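Local coordinates for protein probable M18-family aminopeptidase 1 (Thermotoga maritima, PDB 2GLF) that probably acts as a metal-dependent aminopeptidase of the M18 family, trimming residues from the N termini of peptides at a site occupied here by manganese ions, at residues M35-I40 with A91-P96; S95-F100 with F274-E279; K29-R34 with E226-F231. All coordinates share one frame; numbering follows the deposited sequence.

Interaction 1: residues M35-I40 with A91-P96; sequences MTVKEI and AHIDSP. With MN (manganese (II) ion), chain E.
Ile93 meets one side of helix 33-45 through Thr36, Val37 and Ile40, and its side chain can be followed outward from its root. At the base, Ile93 CB lies 4.1 Å from CB of Thr36. The CG2 branch turns to the threonine methyl, with Ile93 CG2 and Thr36 CG2 3.8 Å apart, and the two side chains run antiparallel alongside one another. Ile93 CG2 also has CD1 of Ile40 at its flank, a looser contact of 4.4 Å. The longer branch starts between the backbone N and the carbonyl carbon (chi1 53°) and then runs out extended, which carries its end past Thr36 to Val37. There CD1 of Ile93 meets CG2 of Val37 at 3.4 Å, the side chains crossing at about a right angle. Apolar contacts carry the interface; OG1 of Thr36 turns back to the carbonyl oxygen of Thr32, the N-cap residue just before the helix.

The residue before Ile93 serves a different purpose. His92 NE2 binds a manganese ion at 2.4 Å, a site completed in part by Asp249 and Asp326, while ND1 makes weak hydrogen bonds to O and OD2 of Asp94. The metal ligand is followed directly by a residue that packs on the helix, as strand 87-92 ends and the chain turns into a loop. Ile93 also rests on Phe274 of strand 270-275 and is joined to Phe275 through the backbone; Thr36 and Ile40 touch both Phe26 of helix 13-29 and helix 248-263, so helix 33-45 lies between helices 13-29 and 248-263 and the loop that follows strand 87-92.

Interaction 2: residues S95-F100 with F274-E279; sequences SPRLDF and FFDKEE. With MN (manganese (II) ion), chain F.
Pro96 lies against the side chain of Glu279, and the ring packs by van der Waals contact on its carboxylate and CG. Pro96 CD is 3.6 Å from Glu279 CD, its CG neighbours OE1 of the same carboxylate, and the two side chains cross at about a right angle. Glu279 CG also approaches CA of Ser95. With an alanine at Pro96 the ring carbons CG and CD are gone, which would probably open a gap beside the Glu279 carboxylate and leave the metal to fix its rotation with less support.

Bent at chi2 (-64°), Glu279 brings OE2 to 2.0 Å from a manganese ion, with Glu279 OE1 a longer second bond at 2.6 Å, an uneven grip; Asp249 and His425 are further ligands.

The charged interactions gather on Arg97. Its NH1 donates to OD1 of Asp99 at 2.7 Å, close to the guanidinium plane and onto the syn lone pair, and also pairs with Glu226. Across the contact, NH2 of Arg97 stays 4.3 Å from OD2 of Asp276, beyond salt-bridge range. Asp99 OD2 makes a salt bridge with Lys362 of a neighbouring subunit.

No hydrogen bond crosses between the segments, so the metal and Arg97's own salt bridges probably fix the facing polar groups.

Interaction 3: residues K29-R34 with E226-F231; sequences KAKTER and EVVPAF
Two torsions of Glu33, chi1 at 73° with CG between the backbone N and the carbonyl carbon, and chi2 at -72°, fold its carboxylate back toward Glu226, whose own chain reaches out extended beyond CG. The two acids meet with their planes 42° apart. Glu33 OE1 lies 3.2 Å from Glu226 OE2, and Glu33 OE2 lies 3.3 Å from Glu226 OE1, without a hydrogen bond between them. Two acids so close may favour protonation of one of them, an effect that Arg97 probably eases through its salt bridge to Glu226 OE2 and a long, weak ion pair with Glu33 OE2. Thr32 flanks the other carboxylate oxygen, its CB 3.3 Å from Glu226 OE1 and its methyl alongside.

Thr32 is the N-cap of helix 33-45, its OG1 accepting the backbone N-H of Met35. The capped start of the helix, in the metal-binding domain, faces strand 223-229. That strand belongs to the six-stranded antiparallel sheet of a second domain, lying between strands 132-139 and 97-108; M18 enzymes generally pair a catalytic domain with such an additional one.

Farther along, Lys31 and Val228 cross at about a right angle. Lys31 CG is 3.9 Å from Val228 CG1, and the lysine backbone O comes near CG2 of the same valine. Beyond CG the lysine runs on to the neighbouring strand 132-139, where NZ forms a salt bridge with Glu133. At the far end of the strand segment, Phe231 meets Phe231 of a neighbouring subunit.

How the interactions relate
From the N terminus, segment 29-34 leads into 35-40, so interactions 3 and 1 start side by side at the beginning of helix 33-45. Interaction 1 closes first, when the chain returns at 91-96, and is nested inside the much longer loop that interaction 3 closes at 226-231. Interaction 2 starts at 95-100, sharing Ser95 and Pro96 with interaction 1, and closes only at 274-279, so its loop crosses that of interaction 3. Interactions 1 and 2 meet on neighbouring strands 87-92 and 270-275 of the mixed sheet; interactions 2 and 3 on strands 97-108 and 223-229 of the antiparallel sheet. Together they join the two sheets through helix 33-45 and the chain leaving strands 87-92 and 270-275.

Interaction 1: residues M35-I40 with A91-P96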
loop_
_atom_site.group_PDB
_atom_site.type_symbol
_atom_site.label_atom_id
_atom_site.label_comp_id
_atom_site.label_asym_id
_atom_site.label_seq_id
_atom_site.Cartn_x
_atom_site.Cartn_y
_atom_site.Cartn_z
HETATM N N MSE A 35 -34.590 35.343 13.792
HETATM C CA MSE A 35 -35.681 35.023 14.700
HETATM C C MSE A 35 -35.306 35.300 16.147
HETATM O O MSE A 35 -36.121 35.804 16.923
HETATM C CB MSE A 35 -36.082 33.554 14.551
HETATM C CG MSE A 35 -37.353 33.329 13.753
HETATM SE SE MSE A 35 -37.599 31.477 13.233
HETATM C CE MSE A 35 -36.828 31.633 11.480
ATOM N N THR A 36 -34.076 34.962 16.518
ATOM C CA THR A 36 -33.634 35.182 17.890
ATOM C C THR A 36 -33.635 36.672 18.175
ATOM O O THR A 36 -34.104 37.101 19.222
ATOM C CB THR A 36 -32.225 34.618 18.132
ATOM O OG1 THR A 36 -32.140 33.304 17.563
ATOM C CG2 THR A 36 -31.941 34.526 19.631
ATOM N N VAL A 37 -33.122 37.465 17.239
ATOM C CA VAL A 37 -33.106 38.907 17.430
ATOM C C VAL A 37 -34.529 39.396 17.691
ATOM O O VAL A 37 -34.779 40.091 18.675
ATOM C CB VAL A 37 -32.516 39.646 16.202
ATOM C CG1 VAL A 37 -32.886 41.134 16.246
ATOM C CG2 VAL A 37 -30.994 39.498 16.200
ATOM N N LYS A 38 -35.458 39.012 16.820
ATOM C CA LYS A 38 -36.857 39.411 16.968
ATOM C C LYS A 38 -37.395 39.068 18.354
ATOM O O LYS A 38 -38.087 39.871 18.982
ATOM C CB LYS A 38 -37.731 38.721 15.918
ATOM C CG LYS A 38 -39.214 38.900 16.176
ATOM C CD LYS A 38 -40.063 37.952 15.353
ATOM C CE LYS A 38 -41.493 37.914 15.877
ATOM N NZ LYS A 38 -41.549 37.510 17.316
ATOM N N GLU A 39 -37.076 37.869 18.824
ATOM C CA GLU A 39 -37.538 37.411 20.119
ATOM C C GLU A 39 -36.854 38.171 21.257
ATOM O O GLU A 39 -37.467 38.441 22.292
ATOM C CB GLU A 39 -37.291 35.906 20.234
ATOM C CG GLU A 39 -38.000 35.231 21.390
ATOM C CD GLU A 39 -39.427 35.708 21.563
ATOM O OE1 GLU A 39 -40.071 36.067 20.550
ATOM O OE2 GLU A 39 -39.906 35.712 22.716
ATOM N N ILE A 40 -35.588 38.529 21.058
ATOM C CA ILE A 40 -34.832 39.260 22.071
ATOM C C ILE A 40 -35.304 40.708 22.140
ATOM O O ILE A 40 -35.399 41.290 23.220
ATOM C CB ILE A 40 -33.310 39.218 21.768
ATOM C CG1 ILE A 40 -32.823 37.770 21.821
ATOM C CG2 ILE A 40 -32.528 40.041 22.798
ATOM C CD1 ILE A 40 -31.372 37.602 21.427
ATOM N N ALA A 91 -22.367 36.804 23.360
ATOM C CA ALA A 91 -22.638 35.501 22.765
ATOM C C ALA A 91 -23.016 35.642 21.293
ATOM O O ALA A 91 -23.131 36.754 20.775
ATOM C CB ALA A 91 -23.752 34.808 23.526
ATOM N N HIS A 92 -23.190 34.513 20.615
ATOM C CA HIS A 92 -23.575 34.530 19.210
ATOM C C HIS A 92 -24.913 33.819 19.037
ATOM O O HIS A 92 -25.225 32.870 19.755
ATOM C CB HIS A 92 -22.480 33.900 18.329
ATOM C CG HIS A 92 -22.315 32.418 18.490
ATOM N ND1 HIS A 92 -23.003 31.504 17.716
ATOM C CD2 HIS A 92 -21.478 31.693 19.272
ATOM C CE1 HIS A 92 -22.591 30.282 18.011
ATOM N NE2 HIS A 92 -21.666 30.369 18.952
ATOM N N ILE A 93 -25.716 34.301 18.098
ATOM C CA ILE A 93 -27.021 33.718 17.881
ATOM C C ILE A 93 -27.159 32.981 16.558
ATOM O O ILE A 93 -28.259 32.578 16.184
ATOM C CB ILE A 93 -28.131 34.788 18.013
ATOM C CG1 ILE A 93 -27.831 35.981 17.109
ATOM C CG2 ILE A 93 -28.235 35.248 19.455
ATOM C CD1 ILE A 93 -28.884 37.058 17.175
ATOM N N ASP A 94 -26.053 32.796 15.847
ATOM C CA ASP A 94 -26.111 32.046 14.598
ATOM C C ASP A 94 -25.753 30.597 14.951
ATOM O O ASP A 94 -24.999 30.356 15.897
ATOM C CB ASP A 94 -25.117 32.597 13.575
ATOM C CG ASP A 94 -23.682 32.487 14.036
ATOM O OD1 ASP A 94 -22.837 32.028 13.236
ATOM O OD2 ASP A 94 -23.397 32.862 15.198
ATOM N N SER A 95 -26.299 29.637 14.209
ATOM C CA SER A 95 -26.025 28.224 14.467
ATOM C C SER A 95 -25.850 27.437 13.181
ATOM O O SER A 95 -26.423 27.789 12.152
ATOM C CB SER A 95 -27.169 27.593 15.258
ATOM O OG SER A 95 -27.192 28.061 16.588
ATOM N N PRO A 96 -25.043 26.362 13.216
ATOM C CA PRO A 96 -24.876 25.592 11.983
ATOM C C PRO A 96 -26.254 25.288 11.385
ATOM O O PRO A 96 -27.218 25.005 12.107
ATOM C CB PRO A 96 -24.128 24.354 12.468
ATOM C CG PRO A 96 -23.204 24.938 13.506
ATOM C CD PRO A 96 -24.133 25.872 14.272
HETATM MN MN MN E . -20.420 28.525 19.957
HETATM O O HOH W 1 -19.682 26.644 21.177
#

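Interaction 2: residues S95-F100 with F274-E279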
loop_
_atom_site.group_PDB
_atom_site.type_symbol
_atom_site.label_atom_id
_atom_site.label_comp_id
_atom_site.label_asym_id
_atom_site.label_seq_id
_atom_site.Cartn_x
_atom_site.Cartn_y
_atom_site.Cartn_z
ATOM N N SER A 95 -26.299 29.637 14.209
ATOM C CA SER A 95 -26.025 28.224 14.467
ATOM C C SER A 95 -25.850 27.437 13.181
ATOM O O SER A 95 -26.423 27.789 12.152
ATOM C CB SER A 95 -27.169 27.593 15.258
ATOM O OG SER A 95 -27.192 28.061 16.588
ATOM N N PRO A 96 -25.043 26.362 13.216
ATOM C CA PRO A 96 -24.876 25.592 11.983
ATOM C C PRO A 96 -26.254 25.288 11.385
ATOM O O PRO A 96 -27.218 25.005 12.107
ATOM C CB PRO A 96 -24.128 24.354 12.468
ATOM C CG PRO A 96 -23.204 24.938 13.506
ATOM C CD PRO A 96 -24.133 25.872 14.272
ATOM N N ARG A 97 -26.344 25.370 10.063
ATOM C CA ARG A 97 -27.604 25.138 9.368
ATOM C C ARG A 97 -27.323 24.828 7.904
ATOM O O ARG A 97 -26.208 24.454 7.532
ATOM C CB ARG A 97 -28.452 26.405 9.446
ATOM C CG ARG A 97 -27.696 27.649 8.960
ATOM C CD ARG A 97 -28.510 28.913 9.150
ATOM N NE ARG A 97 -27.710 30.042 9.632
ATOM C CZ ARG A 97 -26.984 30.846 8.859
ATOM N NH1 ARG A 97 -26.944 30.664 7.545
ATOM N NH2 ARG A 97 -26.295 31.841 9.406
ATOM N N LEU A 98 -28.356 24.988 7.083
ATOM C CA LEU A 98 -28.254 24.793 5.645
ATOM C C LEU A 98 -28.919 26.023 5.029
ATOM O O LEU A 98 -29.981 26.443 5.487
ATOM C CB LEU A 98 -29.001 23.535 5.195
ATOM C CG LEU A 98 -28.579 22.160 5.719
ATOM C CD1 LEU A 98 -29.525 21.102 5.154
ATOM C CD2 LEU A 98 -27.141 21.857 5.327
ATOM N N ASP A 99 -28.290 26.611 4.015
ATOM C CA ASP A 99 -28.850 27.783 3.347
ATOM C C ASP A 99 -29.259 27.442 1.923
ATOM O O ASP A 99 -28.517 26.773 1.214
ATOM C CB ASP A 99 -27.831 28.928 3.262
ATOM C CG ASP A 99 -27.485 29.533 4.612
ATOM O OD1 ASP A 99 -28.298 29.432 5.560
ATOM O OD2 ASP A 99 -26.392 30.140 4.711
ATOM N N PHE A 100 -30.436 27.896 1.510
ATOM C CA PHE A 100 -30.891 27.686 0.141
ATOM C C PHE A 100 -29.876 28.441 -0.730
ATOM O O PHE A 100 -29.466 29.548 -0.379
ATOM C CB PHE A 100 -32.263 28.345 -0.068
ATOM C CG PHE A 100 -33.447 27.453 0.209
ATOM C CD1 PHE A 100 -33.358 26.377 1.084
ATOM C CD2 PHE A 100 -34.677 27.731 -0.384
ATOM C CE1 PHE A 100 -34.475 25.597 1.364
ATOM C CE2 PHE A 100 -35.793 26.961 -0.108
ATOM C CZ PHE A 100 -35.692 25.891 0.768
ATOM N N PHE A 274 -25.188 40.429 21.143
ATOM C CA PHE A 274 -25.477 39.194 20.435
ATOM C C PHE A 274 -25.010 39.271 18.991
ATOM O O PHE A 274 -25.546 40.053 18.206
ATOM C CB PHE A 274 -26.977 38.942 20.485
ATOM C CG PHE A 274 -27.514 38.765 21.877
ATOM C CD1 PHE A 274 -28.679 39.398 22.268
ATOM C CD2 PHE A 274 -26.879 37.927 22.781
ATOM C CE1 PHE A 274 -29.206 39.192 23.542
ATOM C CE2 PHE A 274 -27.402 37.719 24.051
ATOM C CZ PHE A 274 -28.567 38.353 24.431
ATOM N N PHE A 275 -24.020 38.455 18.633
ATOM C CA PHE A 275 -23.497 38.476 17.270
ATOM C C PHE A 275 -23.965 37.347 16.375
ATOM O O PHE A 275 -24.478 36.333 16.835
ATOM C CB PHE A 275 -21.970 38.487 17.284
ATOM C CG PHE A 275 -21.381 39.683 17.970
ATOM C CD1 PHE A 275 -21.060 39.637 19.323
ATOM C CD2 PHE A 275 -21.141 40.859 17.261
ATOM C CE1 PHE A 275 -20.504 40.744 19.960
ATOM C CE2 PHE A 275 -20.585 41.975 17.889
ATOM C CZ PHE A 275 -20.263 41.919 19.240
ATOM N N ASP A 276 -23.767 37.554 15.081
ATOM C CA ASP A 276 -24.132 36.606 14.033
ATOM C C ASP A 276 -22.811 36.294 13.311
ATOM O O ASP A 276 -21.826 37.007 13.497
ATOM C CB ASP A 276 -25.182 37.295 13.124
ATOM C CG ASP A 276 -25.226 36.756 11.688
ATOM O OD1 ASP A 276 -24.999 37.570 10.760
ATOM O OD2 ASP A 276 -25.511 35.555 11.466
ATOM N N LYS A 277 -22.763 35.214 12.539
ATOM C CA LYS A 277 -21.549 34.865 11.798
ATOM C C LYS A 277 -20.380 34.270 12.592
ATOM O O LYS A 277 -19.310 34.064 12.031
ATOM C CB LYS A 277 -21.034 36.086 11.019
ATOM C CG LYS A 277 -21.563 36.232 9.597
ATOM C CD LYS A 277 -23.076 36.190 9.557
ATOM C CE LYS A 277 -23.636 36.522 8.179
ATOM N NZ LYS A 277 -23.319 35.486 7.162
ATOM N N GLU A 278 -20.552 33.989 13.880
ATOM C CA GLU A 278 -19.437 33.421 14.640
ATOM C C GLU A 278 -19.077 32.036 14.110
ATOM O O GLU A 278 -17.897 31.707 13.984
ATOM C CB GLU A 278 -19.781 33.312 16.126
ATOM C CG GLU A 278 -19.924 31.880 16.624
ATOM C CD GLU A 278 -18.608 31.207 16.938
ATOM O OE1 GLU A 278 -18.618 29.983 17.214
ATOM O OE2 GLU A 278 -17.568 31.897 16.920
ATOM N N GLU A 279 -20.100 31.232 13.815
ATOM C CA GLU A 279 -19.908 29.877 13.309
ATOM C C GLU A 279 -19.125 29.797 11.999
ATOM O O GLU A 279 -18.866 28.701 11.511
ATOM C CB GLU A 279 -21.259 29.175 13.119
ATOM C CG GLU A 279 -22.018 28.819 14.400
ATOM C CD GLU A 279 -21.305 27.798 15.274
ATOM O OE1 GLU A 279 -20.282 27.235 14.851
ATOM O OE2 GLU A 279 -21.775 27.552 16.396
HETATM MN MN MN F . -20.378 26.418 17.361
#

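Interaction 3: residues K29-R34 with E226-F231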
loop_
_atom_site.group_PDB
_atom_site.type_symbol
_atom_site.label_atom_id
_atom_site.label_comp_id
_atom_site.label_asym_id
_atom_site.label_seq_id
_atom_site.Cartn_x
_atom_site.Cartn_y
_atom_site.Cartn_z
ATOM N N LYS A 29 -38.787 29.395 19.579
ATOM C CA LYS A 29 -39.020 30.545 18.714
ATOM C C LYS A 29 -37.740 31.078 18.060
ATOM O O LYS A 29 -37.804 31.831 17.089
ATOM C CB LYS A 29 -39.705 31.662 19.514
ATOM C CG LYS A 29 -40.985 31.225 20.223
ATOM C CD LYS A 29 -41.619 32.354 21.030
ATOM C CE LYS A 29 -42.183 33.445 20.126
ATOM N NZ LYS A 29 -42.739 34.606 20.891
ATOM N N ALA A 30 -36.584 30.670 18.575
ATOM C CA ALA A 30 -35.308 31.138 18.044
ATOM C C ALA A 30 -34.488 30.075 17.294
ATOM O O ALA A 30 -33.501 29.556 17.822
ATOM C CB ALA A 30 -34.477 31.733 19.184
ATOM N N LYS A 31 -34.883 29.763 16.062
ATOM C CA LYS A 31 -34.164 28.768 15.267
ATOM C C LYS A 31 -33.113 29.419 14.381
ATOM O O LYS A 31 -32.095 28.807 14.047
ATOM C CB LYS A 31 -35.119 27.974 14.375
ATOM C CG LYS A 31 -36.037 27.003 15.094
ATOM C CD LYS A 31 -37.269 27.695 15.626
ATOM C CE LYS A 31 -38.423 26.713 15.755
ATOM N NZ LYS A 31 -38.806 26.128 14.436
ATOM N N THR A 32 -33.365 30.664 13.997
ATOM C CA THR A 32 -32.440 31.391 13.140
ATOM C C THR A 32 -32.032 32.672 13.844
ATOM O O THR A 32 -32.695 33.087 14.794
ATOM C CB THR A 32 -33.102 31.723 11.803
ATOM O OG1 THR A 32 -34.144 32.683 12.008
ATOM C CG2 THR A 32 -33.710 30.464 11.201
ATOM N N GLU A 33 -30.950 33.302 13.385
ATOM C CA GLU A 33 -30.476 34.525 14.023
ATOM C C GLU A 33 -31.456 35.682 13.858
ATOM O O GLU A 33 -31.583 36.521 14.743
ATOM C CB GLU A 33 -29.083 34.922 13.501
ATOM C CG GLU A 33 -29.048 35.488 12.097
ATOM C CD GLU A 33 -29.301 34.442 11.035
ATOM O OE1 GLU A 33 -29.404 34.814 9.844
ATOM O OE2 GLU A 33 -29.388 33.244 11.387
ATOM N N ARG A 34 -32.159 35.725 12.732
ATOM C CA ARG A 34 -33.127 36.793 12.512
ATOM C C ARG A 34 -34.293 36.598 13.475
ATOM O O ARG A 34 -34.903 37.565 13.932
ATOM C CB ARG A 34 -33.635 36.777 11.067
ATOM C CG ARG A 34 -32.523 36.804 10.037
ATOM C CD ARG A 34 -33.060 36.643 8.624
ATOM N NE ARG A 34 -33.492 37.917 8.077
ATOM C CZ ARG A 34 -32.800 38.616 7.186
ATOM N NH1 ARG A 34 -31.643 38.155 6.735
ATOM N NH2 ARG A 34 -33.262 39.782 6.763
ATOM N N GLU A 226 -33.119 29.484 5.395
ATOM C CA GLU A 226 -32.312 28.616 6.227
ATOM C C GLU A 226 -33.083 27.333 6.559
ATOM O O GLU A 226 -34.243 27.378 6.977
ATOM C CB GLU A 226 -31.903 29.354 7.511
ATOM C CG GLU A 226 -31.254 30.721 7.257
ATOM C CD GLU A 226 -30.451 31.252 8.451
ATOM O OE1 GLU A 226 -30.740 30.855 9.602
ATOM O OE2 GLU A 226 -29.535 32.079 8.237
ATOM N N VAL A 227 -32.441 26.189 6.343
ATOM C CA VAL A 227 -33.058 24.897 6.621
ATOM C C VAL A 227 -32.646 24.499 8.028
ATOM O O VAL A 227 -31.472 24.509 8.356
ATOM C CB VAL A 227 -32.598 23.827 5.596
ATOM C CG1 VAL A 227 -33.191 22.472 5.950
ATOM C CG2 VAL A 227 -33.020 24.241 4.191
ATOM N N VAL A 228 -33.624 24.151 8.850
ATOM C CA VAL A 228 -33.374 23.796 10.243
ATOM C C VAL A 228 -34.203 22.590 10.686
ATOM O O VAL A 228 -35.289 22.359 10.164
ATOM C CB VAL A 228 -33.694 25.018 11.136
ATOM C CG1 VAL A 228 -34.563 24.605 12.324
ATOM C CG2 VAL A 228 -32.394 25.677 11.585
ATOM N N PRO A 229 -33.706 21.810 11.662
ATOM C CA PRO A 229 -34.442 20.632 12.142
ATOM C C PRO A 229 -35.810 20.944 12.759
ATOM O O PRO A 229 -35.971 21.920 13.490
ATOM C CB PRO A 229 -33.473 19.996 13.137
ATOM C CG PRO A 229 -32.711 21.154 13.649
ATOM C CD PRO A 229 -32.446 21.972 12.402
ATOM N N ALA A 230 -36.792 20.102 12.448
ATOM C CA ALA A 230 -38.148 20.277 12.936
ATOM C C ALA A 230 -38.319 19.751 14.361
ATOM O O ALA A 230 -39.442 19.604 14.846
ATOM C CB ALA A 230 -39.119 19.585 11.999
ATOM N N PHE A 231 -37.205 19.477 15.036
ATOM C CA PHE A 231 -37.246 18.979 16.411
ATOM C C PHE A 231 -37.500 20.147 17.359
ATOM O O PHE A 231 -36.864 21.192 17.231
ATOM C CB PHE A 231 -35.904 18.358 16.799
ATOM C CG PHE A 231 -35.354 17.393 15.792
ATOM C CD1 PHE A 231 -34.027 16.983 15.874
ATOM C CD2 PHE A 231 -36.149 16.882 14.775
ATOM C CE1 PHE A 231 -33.502 16.080 14.965
ATOM C CE2 PHE A 231 -35.632 15.979 13.859
ATOM C CZ PHE A 231 -34.305 15.576 13.954
#